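Local coordinates for protein NAD-dependent aldehyde dehydrogenase (Sinorhizobium meliloti, PDB 3U4J) that probably oxidises aldehydes to carboxylic acids with NAD or NADP as the electron acceptor, as in other aldehyde dehydrogenases, at residues Ala423-Ser436 with Ile446-Val459. Numbering follows the deposited sequence.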
loop_
_atom_site.group_PDB
_atom_site.type_symbol
_atom_site.label_atom_id
_atom_site.label_comp_id
_atom_site.label_asym_id
_atom_site.label_seq_id
_atom_site.Cartn_x
_atom_site.Cartn_y
_atom_site.Cartn_z
ATOM N N ALA A 423 -9.944 12.239 29.479
ATOM C CA ALA A 423 -10.324 12.210 28.072
ATOM C C ALA A 423 -10.987 10.887 27.712
ATOM O O ALA A 423 -12.012 10.882 27.026
ATOM C CB ALA A 423 -9.088 12.485 27.144
ATOM N N ASN A 424 -10.422 9.783 28.209
ATOM C CA ASN A 424 -10.910 8.417 27.927
ATOM C C ASN A 424 -12.095 7.894 28.762
ATOM O O ASN A 424 -12.625 6.820 28.479
ATOM C CB ASN A 424 -9.749 7.426 28.048
ATOM C CG ASN A 424 -8.801 7.493 26.860
ATOM O OD1 ASN A 424 -9.160 7.979 25.774
ATOM N ND2 ASN A 424 -7.586 7.008 27.050
ATOM N N ALA A 425 -12.493 8.655 29.784
ATOM C CA ALA A 425 -13.555 8.269 30.712
ATOM C C ALA A 425 -14.896 8.557 30.059
ATOM O O ALA A 425 -15.722 9.276 30.609
ATOM C CB ALA A 425 -13.443 9.058 32.022
ATOM N N THR A 426 -15.109 7.988 28.879
ATOM C CA THR A 426 -16.322 8.224 28.126
ATOM C C THR A 426 -16.655 6.922 27.420
ATOM O O THR A 426 -15.759 6.110 27.147
ATOM C CB THR A 426 -16.106 9.375 27.115
ATOM O OG1 THR A 426 -17.239 9.481 26.247
ATOM C CG2 THR A 426 -14.817 9.142 26.277
ATOM N N GLU A 427 -17.936 6.690 27.129
ATOM C CA GLU A 427 -18.283 5.583 26.231
ATOM C C GLU A 427 -18.042 5.930 24.745
ATOM O O GLU A 427 -18.071 5.049 23.880
ATOM C CB GLU A 427 -19.737 5.128 26.466
ATOM C CG GLU A 427 -19.943 4.505 27.854
ATOM C CD GLU A 427 -21.366 4.026 28.095
ATOM O OE1 GLU A 427 -22.016 3.527 27.144
ATOM O OE2 GLU A 427 -21.825 4.136 29.257
ATOM N N PHE A 428 -17.811 7.213 24.470
ATOM C CA PHE A 428 -17.630 7.730 23.109
ATOM C C PHE A 428 -16.156 7.685 22.719
ATOM O O PHE A 428 -15.292 7.430 23.563
ATOM C CB PHE A 428 -18.077 9.183 23.015
ATOM C CG PHE A 428 -19.564 9.398 23.206
ATOM C CD1 PHE A 428 -20.485 8.971 22.240
ATOM C CD2 PHE A 428 -20.036 10.087 24.322
ATOM C CE1 PHE A 428 -21.861 9.217 22.396
ATOM C CE2 PHE A 428 -21.415 10.320 24.502
ATOM C CZ PHE A 428 -22.325 9.884 23.533
ATOM N N GLY A 429 -15.869 7.989 21.457
ATOM C CA GLY A 429 -14.492 7.900 20.974
ATOM C C GLY A 429 -14.353 8.479 19.586
ATOM O O GLY A 429 -13.617 7.931 18.747
ATOM N N LEU A 430 -15.032 9.590 19.332
ATOM C CA LEU A 430 -15.028 10.123 17.972
ATOM C C LEU A 430 -13.837 11.046 17.727
ATOM O O LEU A 430 -13.034 10.796 16.822
ATOM C CB LEU A 430 -16.347 10.829 17.606
ATOM C CG LEU A 430 -16.458 11.197 16.113
ATOM C CD1 LEU A 430 -16.207 9.988 15.184
ATOM C CD2 LEU A 430 -17.835 11.831 15.778
ATOM N N SER A 431 -13.729 12.112 18.519
ATOM C CA SER A 431 -12.686 13.085 18.280
ATOM C C SER A 431 -11.964 13.543 19.554
ATOM O O SER A 431 -12.437 13.307 20.666
ATOM C CB SER A 431 -13.285 14.298 17.563
ATOM O OG SER A 431 -14.035 15.095 18.460
ATOM N N ALA A 432 -10.838 14.235 19.379
ATOM C CA ALA A 432 -10.097 14.820 20.503
ATOM C C ALA A 432 -9.051 15.752 19.936
ATOM O O ALA A 432 -8.538 15.511 18.847
ATOM C CB ALA A 432 -9.417 13.715 21.335
ATOM N N SER A 433 -8.756 16.828 20.663
ATOM C CA SER A 433 -7.657 17.707 20.325
ATOM C C SER A 433 -6.719 17.840 21.511
ATOM O O SER A 433 -7.178 17.903 22.646
ATOM C CB SER A 433 -8.159 19.115 20.036
ATOM O OG SER A 433 -8.857 19.169 18.817
ATOM N N VAL A 434 -5.422 17.946 21.224
ATOM C CA VAL A 434 -4.392 18.262 22.222
ATOM C C VAL A 434 -3.700 19.558 21.800
ATOM O O VAL A 434 -3.266 19.700 20.635
ATOM C CB VAL A 434 -3.365 17.113 22.395
ATOM C CG1 VAL A 434 -2.241 17.530 23.353
ATOM C CG2 VAL A 434 -4.062 15.877 22.928
ATOM N N TRP A 435 -3.658 20.522 22.725
ATOM C CA TRP A 435 -2.919 21.774 22.526
ATOM C C TRP A 435 -1.681 21.827 23.429
ATOM O O TRP A 435 -1.806 21.820 24.652
ATOM C CB TRP A 435 -3.825 22.982 22.786
ATOM C CG TRP A 435 -5.047 23.074 21.853
ATOM C CD1 TRP A 435 -6.196 22.365 21.948
ATOM C CD2 TRP A 435 -5.190 23.926 20.699
ATOM N NE1 TRP A 435 -7.070 22.726 20.927
ATOM C CE2 TRP A 435 -6.475 23.687 20.155
ATOM C CE3 TRP A 435 -4.366 24.887 20.092
ATOM C CZ2 TRP A 435 -6.950 24.356 19.014
ATOM C CZ3 TRP A 435 -4.844 25.564 18.975
ATOM C CH2 TRP A 435 -6.124 25.283 18.440
ATOM N N SER A 436 -0.489 21.851 22.820
ATOM C CA SER A 436 0.786 21.835 23.551
ATOM C C SER A 436 1.900 22.171 22.572
ATOM O O SER A 436 1.781 21.876 21.377
ATOM C CB SER A 436 1.036 20.473 24.203
ATOM O OG SER A 436 2.339 20.425 24.780
ATOM N N ILE A 446 -1.817 12.265 22.310
ATOM C CA ILE A 446 -2.670 11.897 21.185
ATOM C C ILE A 446 -2.652 10.378 20.878
ATOM O O ILE A 446 -3.685 9.796 20.543
ATOM C CB ILE A 446 -2.429 12.850 19.965
ATOM C CG1 ILE A 446 -3.756 13.234 19.296
ATOM C CG2 ILE A 446 -1.482 12.265 18.943
ATOM C CD1 ILE A 446 -4.701 14.019 20.198
ATOM N N ARG A 447 -1.498 9.727 21.049
ATOM C CA ARG A 447 -1.392 8.273 20.918
ATOM C C ARG A 447 -2.159 7.507 21.988
ATOM O O ARG A 447 -2.558 6.354 21.754
ATOM C CB ARG A 447 0.060 7.811 20.955
ATOM C CG ARG A 447 0.835 8.216 19.730
ATOM C CD ARG A 447 2.324 7.943 19.915
ATOM N NE ARG A 447 2.710 6.609 19.448
ATOM C CZ ARG A 447 3.771 5.933 19.898
ATOM N NH1 ARG A 447 4.535 6.424 20.864
ATOM N NH2 ARG A 447 4.057 4.738 19.402
ATOM N N ARG A 448 -2.353 8.124 23.150
ATOM C CA ARG A 448 -3.034 7.445 24.260
ATOM C C ARG A 448 -4.541 7.707 24.341
ATOM O O ARG A 448 -5.234 7.020 25.072
ATOM C CB ARG A 448 -2.357 7.795 25.593
ATOM C CG ARG A 448 -1.019 7.073 25.737
ATOM C CD ARG A 448 -0.062 7.723 26.715
ATOM N NE ARG A 448 1.273 7.118 26.556
ATOM C CZ ARG A 448 2.298 7.345 27.387
ATOM N NH1 ARG A 448 2.157 8.181 28.427
ATOM N NH2 ARG A 448 3.456 6.743 27.186
ATOM N N ILE A 449 -5.042 8.690 23.602
ATOM C CA ILE A 449 -6.489 8.992 23.639
ATOM C C ILE A 449 -7.213 8.067 22.651
ATOM O O ILE A 449 -6.791 7.937 21.498
ATOM C CB ILE A 449 -6.774 10.479 23.363
ATOM C CG1 ILE A 449 -6.239 11.310 24.541
ATOM C CG2 ILE A 449 -8.276 10.728 23.160
ATOM C CD1 ILE A 449 -6.209 12.826 24.286
ATOM N N ARG A 450 -8.271 7.399 23.124
ATOM C CA ARG A 450 -9.003 6.425 22.302
ATOM C C ARG A 450 -10.090 7.082 21.456
ATOM O O ARG A 450 -11.276 7.002 21.767
ATOM C CB ARG A 450 -9.547 5.297 23.185
ATOM C CG ARG A 450 -8.413 4.495 23.800
ATOM C CD ARG A 450 -8.910 3.656 24.947
ATOM N NE ARG A 450 -7.842 2.817 25.510
ATOM C CZ ARG A 450 -8.064 1.826 26.375
ATOM N NH1 ARG A 450 -9.316 1.563 26.764
ATOM N NH2 ARG A 450 -7.051 1.094 26.836
ATOM N N ALA A 451 -9.661 7.770 20.402
ATOM C CA ALA A 451 -10.571 8.481 19.510
ATOM C C ALA A 451 -10.002 8.412 18.094
ATOM O O ALA A 451 -8.786 8.409 17.923
ATOM C CB ALA A 451 -10.726 9.926 19.935
ATOM N N GLY A 452 -10.881 8.320 17.098
ATOM C CA GLY A 452 -10.464 8.110 15.690
ATOM C C GLY A 452 -10.080 9.345 14.917
ATOM O O GLY A 452 -9.308 9.257 13.959
ATOM N N ARG A 453 -10.612 10.503 15.315
ATOM C CA ARG A 453 -10.371 11.754 14.600
ATOM C C ARG A 453 -9.666 12.666 15.594
ATOM O O ARG A 453 -10.299 13.168 16.540
ATOM C CB ARG A 453 -11.694 12.387 14.117
ATOM C CG ARG A 453 -12.502 11.492 13.168
ATOM C CD ARG A 453 -13.852 12.099 12.796
ATOM N NE ARG A 453 -13.729 13.262 11.881
ATOM C CZ ARG A 453 -14.762 13.789 11.213
ATOM N NH1 ARG A 453 -15.961 13.219 11.304
ATOM N NH2 ARG A 453 -14.603 14.844 10.412
ATOM N N CYS A 454 -8.353 12.832 15.417
ATOM C CA CYS A 454 -7.556 13.546 16.400
ATOM C C CYS A 454 -6.918 14.752 15.779
ATOM O O CYS A 454 -6.685 14.771 14.562
ATOM C CB CYS A 454 -6.483 12.599 16.954
ATOM S SG CYS A 454 -7.163 11.409 18.108
ATOM N N TRP A 455 -6.648 15.763 16.612
ATOM C CA TRP A 455 -6.016 16.982 16.157
ATOM C C TRP A 455 -4.964 17.392 17.197
ATOM O O TRP A 455 -5.175 17.199 18.405
ATOM C CB TRP A 455 -7.006 18.138 16.069
ATOM C CG TRP A 455 -7.847 18.187 14.890
ATOM C CD1 TRP A 455 -7.655 18.964 13.792
ATOM C CD2 TRP A 455 -9.050 17.449 14.668
ATOM N NE1 TRP A 455 -8.681 18.765 12.886
ATOM C CE2 TRP A 455 -9.551 17.837 13.404
ATOM C CE3 TRP A 455 -9.758 16.492 15.414
ATOM C CZ2 TRP A 455 -10.724 17.287 12.853
ATOM C CZ3 TRP A 455 -10.938 15.964 14.873
ATOM C CH2 TRP A 455 -11.401 16.366 13.605
ATOM N N ILE A 456 -3.850 17.938 16.721
ATOM C CA ILE A 456 -2.900 18.605 17.615
ATOM C C ILE A 456 -2.877 20.086 17.254
ATOM O O ILE A 456 -2.714 20.424 16.075
ATOM C CB ILE A 456 -1.450 17.971 17.551
ATOM C CG1 ILE A 456 -1.447 16.606 18.241
ATOM C CG2 ILE A 456 -0.411 18.908 18.264
ATOM C CD1 ILE A 456 -0.165 15.812 18.092
ATOM N N ASN A 457 -3.073 20.967 18.244
ATOM C CA ASN A 457 -3.010 22.425 18.011
ATOM C C ASN A 457 -3.975 22.915 16.930
ATOM O O ASN A 457 -3.666 23.821 16.126
ATOM C CB ASN A 457 -1.569 22.865 17.698
ATOM C CG ASN A 457 -0.612 22.610 18.860
ATOM O OD1 ASN A 457 0.588 22.341 18.658
ATOM N ND2 ASN A 457 -1.129 22.696 20.081
ATOM N N SER A 458 -5.133 22.274 16.885
ATOM C CA SER A 458 -6.121 22.566 15.872
ATOM C C SER A 458 -7.410 21.850 16.274
ATOM O O SER A 458 -7.439 21.085 17.243
ATOM C CB SER A 458 -5.621 22.096 14.482
ATOM O OG SER A 458 -5.068 20.797 14.564
ATOM N N VAL A 459 -8.491 22.112 15.551
ATOM C CA VAL A 459 -9.774 21.479 15.854
ATOM C C VAL A 459 -10.667 21.644 14.617
ATOM O O VAL A 459 -10.459 22.565 13.811
ATOM C CB VAL A 459 -10.426 22.097 17.125
ATOM C CG1 VAL A 459 -10.840 23.557 16.868
ATOM C CG2 VAL A 459 -11.623 21.287 17.591
HETATM O O HOH W 1 -11.470 3.914 27.218
#
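Ile446, in the last turn of helix 439-448, pushes its CD1 against CG2 of Val434, and at 3.4 Å between these two methyls the fit is tight. Ile449, just past the helix, packs beside it: its CG2 meets Ala432 CB at 3.7 Å, while CG1 and CD1 reach Ala423. On either side of Ile449 the backbone is read by the amide of Asn424. Arg448 O takes a bond from Asn424 ND2, and Arg450 N gives a nearly straight one (177°) to Asn424 OD1 at 2.9 Å, so both ends of the amide are used and its rotation is fixed. The Arg450 guanidinium goes on to a salt bridge with Asp75 of the second subunit.

From Arg453 on, beside Ser431, the chains run as parallel strands. Arg453 N bonds Leu430 O, Arg453 O receives Ala432 N, Trp455 N bonds Ala432 O, and Trp455 O receives Val434 N. Trp455 turns its ring edge to Ser431, CZ3 lying 3.9 Å from Ser431 CB. The ladder closes with the hydrogen bond from Asn457 N to Val434 O at 2.7 Å. Asn457 and Ser458 then pass over one face of the Trp435 indole, with Asn457 CA 3.8 Å from the centroid of its six-membered ring in a CH-pi contact. With an alanine at Trp435 the bend is likely to lose its aromatic floor, and Gln277 its indole N-H partner. Ser458 O accepts from Ser433 OG at 2.9 Å, the hydroxyl being swung beside its own backbone N (chi1 -71°).

The whole is a beta-alpha-beta unit, with helix 439-448 linking strands 431-435 and 453-456. Strand 275-279 pairs with the other edge of 431-435, and beyond 453-456 the sheet continues into a strand of the second subunit.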